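PDB 5GWA: beta-lactamase, which probably hydrolyses beta-lactam antibiotics to substituted beta-amino acids, as an extended-spectrum enzyme of class A that avibactam inhibits. Local coordinates for residues K19-V24 and E39-P44; F51-A56 and I118-V123; D78-T83 and D112-D117; A228-I233 and V259-I264. One frame throughout, in Å; residues are numbered along the deposited sequence.

From the N terminus, contact 1 closes first, joining strand 21-28 to the run that enters strand 43-44 after the hairpin with strand 34-37. Helix 49-63 follows and opens contact 2, whose long loop ends on helix 113-123. Contact 3 is nested inside that loop: it binds the segment 78-83 to the start of the same helix 113-123, and Leu53 of contact 2 packs on Cys116 of contact 3. Contact 4 comes last, setting the C-terminal helix 257-276 on strand 227-237. Contacts 1 and 4 reach the same five-stranded sheet and touch through Pro44 with Asn231 and Val22 with Ile263, whereas contacts 2 and 3 belong to the helical part of the fold.

Contact 1. Residues K19-V24 and E39-P44; sequences KAKVGV and EKHHYP. With NA (sodium ion), chain K.
Gly23 and Tyr43 meet where the chain, having left the first hairpin of the sheet, comes back past strand 21-28, and the closest CA atoms of the two runs are those of Gly23 and Glu39, 5.6 Å apart. The strand belongs to the five-stranded antiparallel sheet of the class A beta-lactamase fold. Its alternation decides the roles: Lys21 and position 23 face the returning segment, while Val22 turns its branched side chain to the other side, against Ile263 and Ile267 of helix 257-276. The phenol of Tyr43 ends on the backbone of the strand. Its OH lies 3.2 Å from Gly23 CA, and glycine suits this place because a CB there would fall only 2.4 Å from Tyr43 CZ. The ring edge, at CE1, faces Lys21 O in the ring plane, an oxygen that is hydrogen-bonded to Ser251 OG, and the hydroxyl itself is hydrogen-bonded to Asn38 O. Further out, Lys21 starts with CG anti to the backbone N (chi1 -178°) and then bends at chi3 and chi4, which carries its tip over one face of the His41 imidazole. CE makes a CH-pi contact 3.8 Å from the ring centroid, 26° off the normal, and NZ stands 3.1 Å from His41 CE1, displaced toward the rim. An ammonium group so close would be expected to disfavour a second charge on the imidazole. Two residues before His41, Glu39 O binds a sodium ion at 2.8 Å, together with Asp165 and two waters; one of these waters accepts from Lys40 NZ at 2.6 Å.

Contact 2. Residues F51-A56 and I118-V123; sequences FHLALA and ILFRFV
Leu53 reaches across from helix 49-63 with both methyl groups and lays one of them on the ring of Phe120 in helix 113-123. CD1 sits over a face of that ring, 4.0 Å from its centroid and 21° off the normal, a CH-pi contact shifted toward the CD1 and CE1 rim. The other methyl, CD2, lies over the same face, nearer the CD2 and CE2 atoms, and closes on Leu119 CB at 4.0 Å. With CG anti to its backbone N (chi1 170°), the leucine stretches its fork into the gap between the helices, and a two-pronged side chain suits a place that has a flat ring and an aliphatic stem to cover. Phe120 leaves the flank of its helix, yet the ring swings back far enough to meet the leucine. One turn on, the partners are slimmer. Ala56 offers a single methyl, which meets Val123 CG2 at 4.1 Å, and the same CG2 lies 3.7 Å from Ala56 O; this methyl is anti to the valine N, while CG1 turns to Leu53 CD1 at 4.2 Å. Both residues point CB at the other helix across 7.2 Å between CA atoms, so short side chains already meet. The segment axes run in roughly the same direction, 37° apart and 10.1 Å at closest; the side chains that meet are all apolar, and no hydrogen bond crosses. Around this junction in the helical domain, helix 126-135 packs on Ala56, Phe120 and Val123, helix 100-109 covers Leu119, and helices 164-175 and 182-193 lie against Phe51 and Leu55.

Contact 3. Residues D78-T83 and D112-D117; sequences DLQPNT and DNNGCD. With NXL ((2S,5R)-1-formyl-5-[(sulfooxy)amino]piperidine-2-carboxamide), chain B; NXL ((2S,5R)-1-formyl-5-[(sulfooxy)amino]piperidine-2-carboxamide), chain C.
Asn114 uses its amide to grip the backbone of Gln80 at two points. It follows Ser111, Asp112 and Asn113, the SDN motif of class A beta-lactamases, in the first turn of helix 113-123. ND2 donates to Gln80 O at 3.0 Å, nearly straight at 168°, in the carbonyl plane and on a lone pair. OD1 in turn accepts from Gln80 N at 3.1 Å, a weak, bent bond. Asparagine suits the task, having a donor and an acceptor side by side, and ND2 also has a hydrogen bond with Ser85 OG. Next to it, Asn113 divides its amide between fold and active site: ND2 donates both to Thr83 OG1 at 2.9 Å and to the carboxamide oxygen O of the bound avibactam at 2.9 Å, while OD1 is hydrogen-bonded to Lys50 NZ. The threonine hydroxyl, anti to its backbone N (chi1 -165°), thus steadies a residue of the inhibitor pocket. A water bridges the segments, donating to Asp78 O at 2.7 Å and to Asn114 O. Asp112 is the N-cap: OD2 is hydrogen-bonded to Ser85 OG and Leu87 N, and OD1 accepts from Gly115 N at 2.7 Å, 25° out of the carboxylate plane.

Contact 4. Residues A228-I233 and V259-I264; sequences AATNDI and VNEKII. With NA (sodium ion), chain X; NA (sodium ion), chain M.
Thr230 OG1 accepts a hydrogen bond of 2.8 Å from a water that itself accepts from Asn260 ND2 at 3.0 Å, so the hydroxyl of the strand and the amide of the helix are joined without touching directly. A sodium ion, bound by Ala229 O at 2.9 Å, lies close to the same hydroxyl. The asparagine amide has further partners, OD1 with Ser253 OG and ND2 with Glu255 O, which fix its rotation, and its CB packs 3.7 Å from Thr230 OG1. Threonine fits because one branch is polar toward the water while the other, CG2, lies against Asn260 CB. Here the C-terminal helix 257-276 covers the antiparallel sheet of the class A fold, its segment axis 8.4 Å from that of the strand and turned by 32°. Ile264 does the apolar work: with CG1 anti to its carbonyl carbon (chi1 -56°) it drives CD1 onto the backbone, 3.5 Å from Thr230 O, while CG2 meets Asp232 CB at 4.1 Å. The aspartate's buried carboxylate is satisfied by His214 ND1 and Leu202 N. Asn231, alternating to the other side of the strand, gives ND2 to Pro44 O. Glu261 brushes Thr230 CG2 with its CG; its OE1 forms a salt bridge with Lys76 of the second subunit, and OE2 is hydrogen-bonded to Arg201 NE and binds another sodium ion at 2.7 Å.

Contact 1. Residues K19-V24 and E39-P44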
# COMPACT_ATOMS: atom_id res chain seq x y z
N LYS A 19 -14.45 -6.26 -21.56
CA LYS A 19 -13.45 -5.40 -22.18
C LYS A 19 -12.12 -5.60 -21.47
O LYS A 19 -11.59 -4.69 -20.85
CB LYS A 19 -13.89 -3.95 -22.18
CG LYS A 19 -15.18 -3.74 -22.96
CD LYS A 19 -15.42 -2.27 -23.27
CE LYS A 19 -16.71 -2.08 -24.06
NZ LYS A 19 -17.34 -0.75 -23.83
N ALA A 20 -11.54 -6.77 -21.70
CA ALA A 20 -10.27 -7.16 -21.11
C ALA A 20 -9.75 -8.35 -21.87
O ALA A 20 -10.49 -9.07 -22.53
CB ALA A 20 -10.46 -7.56 -19.64
N LYS A 21 -8.44 -8.55 -21.76
CA LYS A 21 -7.75 -9.70 -22.34
C LYS A 21 -7.55 -10.70 -21.20
O LYS A 21 -6.73 -10.44 -20.31
CB LYS A 21 -6.39 -9.30 -22.92
CG LYS A 21 -5.70 -10.51 -23.56
CD LYS A 21 -4.24 -10.29 -23.95
CE LYS A 21 -4.08 -9.72 -25.35
NZ LYS A 21 -5.02 -10.26 -26.37
N VAL A 22 -8.27 -11.80 -21.25
CA VAL A 22 -8.31 -12.70 -20.09
C VAL A 22 -7.65 -14.02 -20.46
O VAL A 22 -8.09 -14.73 -21.35
CB VAL A 22 -9.73 -12.95 -19.60
CG1 VAL A 22 -9.73 -13.84 -18.37
CG2 VAL A 22 -10.43 -11.63 -19.31
N GLY A 23 -6.58 -14.36 -19.75
CA GLY A 23 -5.89 -15.62 -19.95
C GLY A 23 -6.29 -16.63 -18.90
O GLY A 23 -6.36 -16.29 -17.72
N VAL A 24 -6.58 -17.84 -19.34
CA VAL A 24 -7.06 -18.88 -18.43
C VAL A 24 -6.27 -20.16 -18.66
O VAL A 24 -6.11 -20.58 -19.80
CB VAL A 24 -8.53 -19.21 -18.66
CG1 VAL A 24 -8.97 -20.28 -17.66
CG2 VAL A 24 -9.38 -17.97 -18.53
N GLU A 39 -4.04 -18.43 -24.19
CA GLU A 39 -2.85 -18.79 -23.44
C GLU A 39 -1.52 -18.40 -24.06
O GLU A 39 -0.49 -18.56 -23.41
CB GLU A 39 -2.84 -20.28 -23.07
CG GLU A 39 -2.45 -21.21 -24.22
CD GLU A 39 -3.55 -21.50 -25.24
OE1 GLU A 39 -4.69 -20.98 -25.17
OE2 GLU A 39 -3.21 -22.31 -26.15
N LYS A 40 -1.53 -17.99 -25.32
CA LYS A 40 -0.28 -17.67 -25.99
C LYS A 40 0.15 -16.22 -25.76
O LYS A 40 1.24 -15.83 -26.17
CB LYS A 40 -0.39 -18.04 -27.47
CG LYS A 40 -0.47 -19.55 -27.71
CD LYS A 40 0.10 -19.97 -29.04
CE LYS A 40 0.06 -21.47 -29.21
NZ LYS A 40 1.24 -22.08 -28.53
N HIS A 41 -0.68 -15.42 -25.11
CA HIS A 41 -0.33 -14.07 -24.76
C HIS A 41 0.55 -14.03 -23.53
O HIS A 41 0.64 -15.02 -22.78
CB HIS A 41 -1.61 -13.24 -24.58
CG HIS A 41 -2.46 -13.19 -25.80
ND1 HIS A 41 -2.26 -12.26 -26.81
CD2 HIS A 41 -3.48 -13.96 -26.21
CE1 HIS A 41 -3.18 -12.41 -27.73
NE2 HIS A 41 -3.95 -13.43 -27.39
N HIS A 42 1.17 -12.87 -23.30
CA HIS A 42 2.00 -12.65 -22.11
C HIS A 42 1.25 -11.74 -21.15
O HIS A 42 0.86 -10.63 -21.50
CB HIS A 42 3.33 -12.04 -22.51
CG HIS A 42 4.22 -13.00 -23.21
ND1 HIS A 42 5.51 -12.70 -23.62
CD2 HIS A 42 4.02 -14.29 -23.55
CE1 HIS A 42 6.05 -13.77 -24.16
NE2 HIS A 42 5.18 -14.75 -24.13
N TYR A 43 1.01 -12.22 -19.95
CA TYR A 43 0.22 -11.50 -18.98
C TYR A 43 1.12 -11.00 -17.86
O TYR A 43 1.97 -11.71 -17.39
CB TYR A 43 -0.80 -12.49 -18.41
CG TYR A 43 -1.81 -12.93 -19.43
CD1 TYR A 43 -2.96 -12.20 -19.64
CD2 TYR A 43 -1.61 -14.04 -20.20
CE1 TYR A 43 -3.84 -12.54 -20.64
CE2 TYR A 43 -2.47 -14.40 -21.22
CZ TYR A 43 -3.60 -13.65 -21.42
OH TYR A 43 -4.49 -14.01 -22.40
N PRO A 44 0.88 -9.79 -17.38
CA PRO A 44 1.66 -9.29 -16.27
C PRO A 44 1.26 -10.00 -14.99
O PRO A 44 0.07 -10.13 -14.69
CB PRO A 44 1.32 -7.80 -16.25
CG PRO A 44 -0.02 -7.72 -16.89
CD PRO A 44 -0.04 -8.78 -17.93
NA NA K . 1.23 -20.71 -23.96
O HOH W 1 0.86 -22.53 -25.97
O HOH W 2 3.13 -20.16 -25.78

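Contact 2. Residues F51-A56 and I118-V123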
# COMPACT_ATOMS: atom_id res chain seq x y z
N PHE A 51 4.70 -16.25 -5.41
CA PHE A 51 4.73 -17.73 -5.35
C PHE A 51 6.08 -18.25 -5.81
O PHE A 51 6.75 -19.03 -5.10
CB PHE A 51 3.57 -18.31 -6.18
CG PHE A 51 3.66 -19.80 -6.39
CD1 PHE A 51 3.55 -20.65 -5.31
CD2 PHE A 51 3.83 -20.33 -7.65
CE1 PHE A 51 3.60 -22.02 -5.47
CE2 PHE A 51 3.92 -21.71 -7.82
CZ PHE A 51 3.79 -22.55 -6.72
N HIS A 52 6.51 -17.76 -6.96
CA HIS A 52 7.74 -18.24 -7.60
C HIS A 52 8.89 -17.86 -6.66
O HIS A 52 9.81 -18.63 -6.44
CB HIS A 52 7.93 -17.54 -8.94
CG HIS A 52 6.78 -17.70 -9.89
ND1 HIS A 52 5.51 -17.21 -9.59
CD2 HIS A 52 6.71 -18.15 -11.16
CE1 HIS A 52 4.71 -17.45 -10.61
NE2 HIS A 52 5.40 -18.01 -11.57
N LEU A 53 8.84 -16.64 -6.15
CA LEU A 53 9.87 -16.17 -5.21
C LEU A 53 9.97 -17.06 -3.97
O LEU A 53 11.08 -17.50 -3.60
CB LEU A 53 9.53 -14.73 -4.82
CG LEU A 53 10.35 -14.17 -3.67
CD1 LEU A 53 11.84 -14.15 -4.00
CD2 LEU A 53 9.86 -12.79 -3.29
N ALA A 54 8.83 -17.49 -3.45
CA ALA A 54 8.77 -18.31 -2.26
C ALA A 54 9.39 -19.68 -2.54
O ALA A 54 10.14 -20.20 -1.72
CB ALA A 54 7.37 -18.42 -1.75
N LEU A 55 9.07 -20.24 -3.69
CA LEU A 55 9.74 -21.49 -4.13
C LEU A 55 11.25 -21.35 -4.09
O LEU A 55 11.92 -22.21 -3.51
CB LEU A 55 9.32 -21.89 -5.54
CG LEU A 55 7.86 -22.26 -5.75
CD1 LEU A 55 7.59 -22.49 -7.21
CD2 LEU A 55 7.43 -23.47 -4.96
N ALA A 56 11.79 -20.29 -4.69
CA ALA A 56 13.24 -20.15 -4.77
C ALA A 56 13.82 -19.94 -3.36
O ALA A 56 14.91 -20.42 -3.03
CB ALA A 56 13.62 -19.00 -5.68
N ILE A 118 12.62 -7.79 0.27
CA ILE A 118 13.58 -8.32 1.27
C ILE A 118 14.01 -9.75 0.89
O ILE A 118 15.21 -10.08 0.83
CB ILE A 118 12.95 -8.34 2.68
CG1 ILE A 118 12.84 -6.91 3.23
CG2 ILE A 118 13.76 -9.20 3.63
CD1 ILE A 118 11.90 -6.81 4.40
N LEU A 119 13.05 -10.54 0.44
CA LEU A 119 13.33 -11.91 0.03
C LEU A 119 14.06 -11.99 -1.32
O LEU A 119 14.93 -12.85 -1.47
CB LEU A 119 12.04 -12.75 0.04
CG LEU A 119 11.41 -13.00 1.43
CD1 LEU A 119 10.07 -13.69 1.31
CD2 LEU A 119 12.34 -13.79 2.36
N PHE A 120 13.74 -11.13 -2.28
CA PHE A 120 14.53 -11.03 -3.53
C PHE A 120 15.98 -10.74 -3.20
O PHE A 120 16.89 -11.42 -3.69
CB PHE A 120 13.98 -9.97 -4.49
CG PHE A 120 12.95 -10.48 -5.45
CD1 PHE A 120 13.24 -11.49 -6.34
CD2 PHE A 120 11.69 -9.90 -5.47
CE1 PHE A 120 12.27 -11.97 -7.19
CE2 PHE A 120 10.77 -10.27 -6.44
CZ PHE A 120 11.03 -11.32 -7.26
N ARG A 121 16.21 -9.84 -2.26
CA ARG A 121 17.60 -9.55 -1.87
C ARG A 121 18.29 -10.73 -1.21
O ARG A 121 19.44 -11.07 -1.61
CB ARG A 121 17.67 -8.27 -1.05
CG ARG A 121 17.47 -7.04 -1.94
CD ARG A 121 17.72 -5.71 -1.23
NE ARG A 121 16.71 -5.44 -0.20
CZ ARG A 121 15.54 -4.86 -0.43
NH1 ARG A 121 15.21 -4.49 -1.65
NH2 ARG A 121 14.71 -4.61 0.59
N PHE A 122 17.58 -11.41 -0.32
CA PHE A 122 18.11 -12.62 0.35
C PHE A 122 18.48 -13.70 -0.65
O PHE A 122 19.57 -14.28 -0.57
CB PHE A 122 17.10 -13.15 1.37
CG PHE A 122 17.49 -14.47 1.93
CD1 PHE A 122 18.58 -14.57 2.79
CD2 PHE A 122 16.91 -15.61 1.47
CE1 PHE A 122 19.02 -15.81 3.21
CE2 PHE A 122 17.31 -16.85 1.90
CZ PHE A 122 18.38 -16.94 2.78
N VAL A 123 17.63 -13.95 -1.64
CA VAL A 123 17.81 -15.09 -2.54
C VAL A 123 18.81 -14.78 -3.64
O VAL A 123 19.29 -15.71 -4.31
CB VAL A 123 16.43 -15.53 -3.11
CG1 VAL A 123 16.02 -14.64 -4.28
CG2 VAL A 123 16.41 -17.01 -3.44

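Contact 3. Residues D78-T83 and D112-D117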
# COMPACT_ATOMS: atom_id res chain seq x y z
N ASP A 78 14.21 -0.98 4.64
CA ASP A 78 13.68 -2.19 3.96
C ASP A 78 12.15 -2.14 4.00
O ASP A 78 11.51 -2.91 3.27
CB ASP A 78 14.09 -3.50 4.66
CG ASP A 78 15.55 -3.88 4.48
OD1 ASP A 78 16.09 -3.62 3.39
OD2 ASP A 78 16.16 -4.38 5.47
N LEU A 79 11.58 -1.38 4.94
CA LEU A 79 10.13 -1.19 5.02
C LEU A 79 9.72 0.15 4.47
O LEU A 79 9.50 1.10 5.23
CB LEU A 79 9.64 -1.37 6.45
CG LEU A 79 9.92 -2.72 7.07
CD1 LEU A 79 9.55 -2.83 8.55
CD2 LEU A 79 9.16 -3.80 6.28
N GLN A 80 9.68 0.25 3.15
CA GLN A 80 9.34 1.51 2.47
C GLN A 80 7.86 1.83 2.66
O GLN A 80 7.03 0.94 2.67
CB GLN A 80 9.65 1.41 0.98
CG GLN A 80 11.12 1.11 0.68
CD GLN A 80 11.40 1.07 -0.81
OE1 GLN A 80 10.62 0.53 -1.60
NE2 GLN A 80 12.54 1.63 -1.19
N PRO A 81 7.52 3.13 2.76
CA PRO A 81 6.14 3.58 3.02
C PRO A 81 5.12 3.58 1.86
O PRO A 81 3.93 3.37 2.14
CB PRO A 81 6.33 5.01 3.52
CG PRO A 81 7.62 5.45 2.91
CD PRO A 81 8.49 4.23 2.97
N ASN A 82 5.52 3.85 0.63
CA ASN A 82 4.56 4.01 -0.49
C ASN A 82 4.32 2.72 -1.22
O ASN A 82 4.28 2.67 -2.46
CB ASN A 82 5.08 4.96 -1.55
CG ASN A 82 5.63 6.21 -0.98
OD1 ASN A 82 4.94 7.21 -0.91
ND2 ASN A 82 6.93 6.19 -0.66
N THR A 83 4.00 1.68 -0.48
CA THR A 83 3.68 0.44 -1.10
C THR A 83 2.81 -0.34 -0.13
O THR A 83 2.84 -0.08 1.09
CB THR A 83 4.99 -0.31 -1.42
OG1 THR A 83 4.71 -1.36 -2.33
CG2 THR A 83 5.64 -0.90 -0.18
N ASP A 112 2.60 -8.83 1.12
CA ASP A 112 3.48 -7.71 1.43
C ASP A 112 4.51 -7.41 0.36
O ASP A 112 5.25 -8.31 -0.09
CB ASP A 112 4.18 -7.98 2.75
CG ASP A 112 4.75 -6.73 3.35
OD1 ASP A 112 5.81 -6.31 2.92
OD2 ASP A 112 4.12 -6.19 4.26
N ASN A 113 4.61 -6.16 -0.06
CA ASN A 113 5.60 -5.80 -1.10
C ASN A 113 7.00 -5.64 -0.54
O ASN A 113 7.97 -5.92 -1.25
CB ASN A 113 5.17 -4.55 -1.84
CG ASN A 113 4.08 -4.82 -2.87
OD1 ASN A 113 3.94 -5.92 -3.35
ND2 ASN A 113 3.36 -3.78 -3.25
N ASN A 114 7.14 -5.14 0.69
CA ASN A 114 8.46 -5.01 1.30
C ASN A 114 9.05 -6.38 1.59
O ASN A 114 10.24 -6.61 1.34
CB ASN A 114 8.38 -4.17 2.56
CG ASN A 114 8.23 -2.69 2.26
OD1 ASN A 114 8.91 -2.15 1.37
ND2 ASN A 114 7.31 -2.06 2.94
N GLY A 115 8.23 -7.29 2.09
CA GLY A 115 8.69 -8.66 2.35
C GLY A 115 9.16 -9.32 1.06
O GLY A 115 10.22 -10.00 1.02
N CYS A 116 8.46 -9.07 -0.03
CA CYS A 116 8.84 -9.57 -1.34
C CYS A 116 10.27 -9.12 -1.69
O CYS A 116 11.15 -9.93 -2.00
CB CYS A 116 7.85 -9.07 -2.38
SG CYS A 116 8.28 -9.42 -4.09
N ASP A 117 10.53 -7.84 -1.58
CA ASP A 117 11.82 -7.32 -1.98
C ASP A 117 12.93 -7.68 -1.02
O ASP A 117 14.05 -7.92 -1.46
CB ASP A 117 11.73 -5.81 -2.26
CG ASP A 117 10.95 -5.49 -3.53
OD1 ASP A 117 10.44 -6.39 -4.25
OD2 ASP A 117 10.83 -4.29 -3.81
OAC NXL B . 1.31 10.13 1.84
CAN NXL B . 0.49 9.27 2.11
N NXL B . 0.52 8.08 1.70
CAJ NXL B . -0.30 7.05 2.30
CA NXL B . 1.52 7.69 0.72
C NXL B . 0.98 7.27 -0.61
O NXL B . -0.21 7.13 -0.80
NAA NXL B . 1.91 6.94 -1.51
CB NXL B . 2.37 6.59 1.31
CAH NXL B . 1.56 5.49 1.96
CAO NXL B . 0.58 6.04 2.99
NAK NXL B . 1.17 6.60 4.23
OAL NXL B . 2.42 7.00 4.16
SAR NXL B . 2.83 8.04 5.21
OAD NXL B . 3.45 7.26 6.23
OAE NXL B . 3.83 8.98 4.83
OAG NXL B . 1.49 8.96 5.39
OAC NXL C . -0.04 -7.66 -7.01
CAN NXL C . 0.45 -7.45 -5.90
N NXL C . 0.36 -6.38 -5.26
CAJ NXL C . 0.69 -6.31 -3.85
CA NXL C . -0.24 -5.21 -5.89
C NXL C . 0.67 -4.06 -6.11
O NXL C . 1.80 -4.04 -5.65
NAA NXL C . 0.11 -3.00 -6.71
CB NXL C . -1.44 -4.78 -5.08
CAH NXL C . -1.15 -4.71 -3.60
CAO NXL C . -0.57 -6.01 -3.06
NAK NXL C . -1.47 -7.18 -3.02
OAL NXL C . -2.50 -7.16 -3.84
SAR NXL C . -3.08 -8.53 -4.19
OAD NXL C . -4.18 -8.67 -3.28
OAE NXL C . -3.68 -8.67 -5.47
OAG NXL C . -1.77 -9.50 -4.25
O HOH W 3 12.00 -4.01 0.85

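Contact 4. Residues A228-I233 and V259-I264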
# COMPACT_ATOMS: atom_id res chain seq x y z
N ALA A 228 -4.11 -2.91 -15.69
CA ALA A 228 -3.21 -3.86 -16.35
C ALA A 228 -3.43 -5.30 -15.93
O ALA A 228 -3.30 -6.20 -16.74
CB ALA A 228 -1.78 -3.48 -16.11
N ALA A 229 -3.63 -5.52 -14.62
CA ALA A 229 -3.66 -6.88 -14.07
C ALA A 229 -4.63 -7.03 -12.90
O ALA A 229 -4.61 -6.23 -11.98
CB ALA A 229 -2.27 -7.31 -13.64
N THR A 230 -5.48 -8.04 -12.99
CA THR A 230 -6.27 -8.52 -11.86
C THR A 230 -6.25 -10.05 -11.98
O THR A 230 -6.85 -10.65 -12.87
CB THR A 230 -7.73 -8.02 -11.93
OG1 THR A 230 -7.73 -6.60 -12.11
CG2 THR A 230 -8.50 -8.35 -10.67
N ASN A 231 -5.49 -10.69 -11.07
CA ASN A 231 -5.10 -12.07 -11.25
C ASN A 231 -5.39 -12.89 -9.98
O ASN A 231 -5.34 -12.34 -8.87
CB ASN A 231 -3.57 -12.16 -11.46
CG ASN A 231 -3.06 -11.24 -12.58
OD1 ASN A 231 -3.74 -11.01 -13.60
ND2 ASN A 231 -1.75 -10.94 -12.50
N ASP A 232 -5.50 -14.20 -10.16
CA ASP A 232 -5.51 -15.16 -9.03
C ASP A 232 -5.09 -16.52 -9.57
O ASP A 232 -5.52 -16.94 -10.67
CB ASP A 232 -6.89 -15.18 -8.40
CG ASP A 232 -6.89 -15.77 -6.99
OD1 ASP A 232 -5.78 -15.95 -6.42
OD2 ASP A 232 -8.01 -15.96 -6.46
N ILE A 233 -4.16 -17.17 -8.86
CA ILE A 233 -3.60 -18.46 -9.26
C ILE A 233 -3.62 -19.40 -8.07
O ILE A 233 -3.45 -18.93 -6.94
CB ILE A 233 -2.16 -18.34 -9.84
CG1 ILE A 233 -1.12 -18.04 -8.76
CG2 ILE A 233 -2.14 -17.28 -10.92
CD1 ILE A 233 0.30 -18.17 -9.27
N VAL A 259 -16.06 -6.03 -11.61
CA VAL A 259 -16.21 -6.89 -12.79
C VAL A 259 -14.97 -7.75 -13.02
O VAL A 259 -15.10 -8.92 -13.27
CB VAL A 259 -16.47 -6.04 -14.05
CG1 VAL A 259 -16.47 -6.89 -15.31
CG2 VAL A 259 -17.81 -5.33 -13.91
N ASN A 260 -13.80 -7.17 -12.82
CA ASN A 260 -12.55 -7.89 -13.02
C ASN A 260 -12.47 -9.08 -12.06
O ASN A 260 -12.09 -10.18 -12.46
CB ASN A 260 -11.38 -6.94 -12.87
CG ASN A 260 -11.31 -5.91 -14.01
OD1 ASN A 260 -11.71 -6.22 -15.13
ND2 ASN A 260 -10.90 -4.71 -13.71
N GLU A 261 -12.85 -8.87 -10.80
CA GLU A 261 -12.86 -9.96 -9.84
C GLU A 261 -13.91 -11.00 -10.18
O GLU A 261 -13.68 -12.19 -10.10
CB GLU A 261 -13.04 -9.45 -8.41
CG GLU A 261 -11.94 -8.52 -7.96
CD GLU A 261 -11.85 -8.40 -6.45
OE1 GLU A 261 -12.80 -7.95 -5.83
OE2 GLU A 261 -10.83 -8.77 -5.86
N LYS A 262 -15.09 -10.53 -10.58
CA LYS A 262 -16.17 -11.40 -10.94
C LYS A 262 -15.84 -12.29 -12.12
O LYS A 262 -16.19 -13.46 -12.13
CB LYS A 262 -17.41 -10.55 -11.23
CG LYS A 262 -18.65 -11.33 -11.59
CD LYS A 262 -19.24 -12.04 -10.39
CE LYS A 262 -20.19 -11.14 -9.61
NZ LYS A 262 -20.60 -11.75 -8.31
N ILE A 263 -15.03 -11.78 -13.06
CA ILE A 263 -14.58 -12.62 -14.18
C ILE A 263 -13.82 -13.83 -13.67
O ILE A 263 -14.08 -14.97 -14.09
CB ILE A 263 -13.71 -11.83 -15.16
CG1 ILE A 263 -14.59 -10.87 -16.00
CG2 ILE A 263 -12.98 -12.76 -16.11
CD1 ILE A 263 -13.82 -9.80 -16.71
N ILE A 264 -12.93 -13.61 -12.71
CA ILE A 264 -12.18 -14.73 -12.13
C ILE A 264 -13.10 -15.70 -11.42
O ILE A 264 -13.00 -16.93 -11.61
CB ILE A 264 -11.09 -14.24 -11.15
CG1 ILE A 264 -10.14 -13.25 -11.86
CG2 ILE A 264 -10.30 -15.42 -10.59
CD1 ILE A 264 -9.14 -12.56 -10.97
NA NA X . -6.31 -4.77 -10.12
NA NA M . -11.54 -10.23 -3.67
O HOH W 4 -9.58 -4.82 -11.02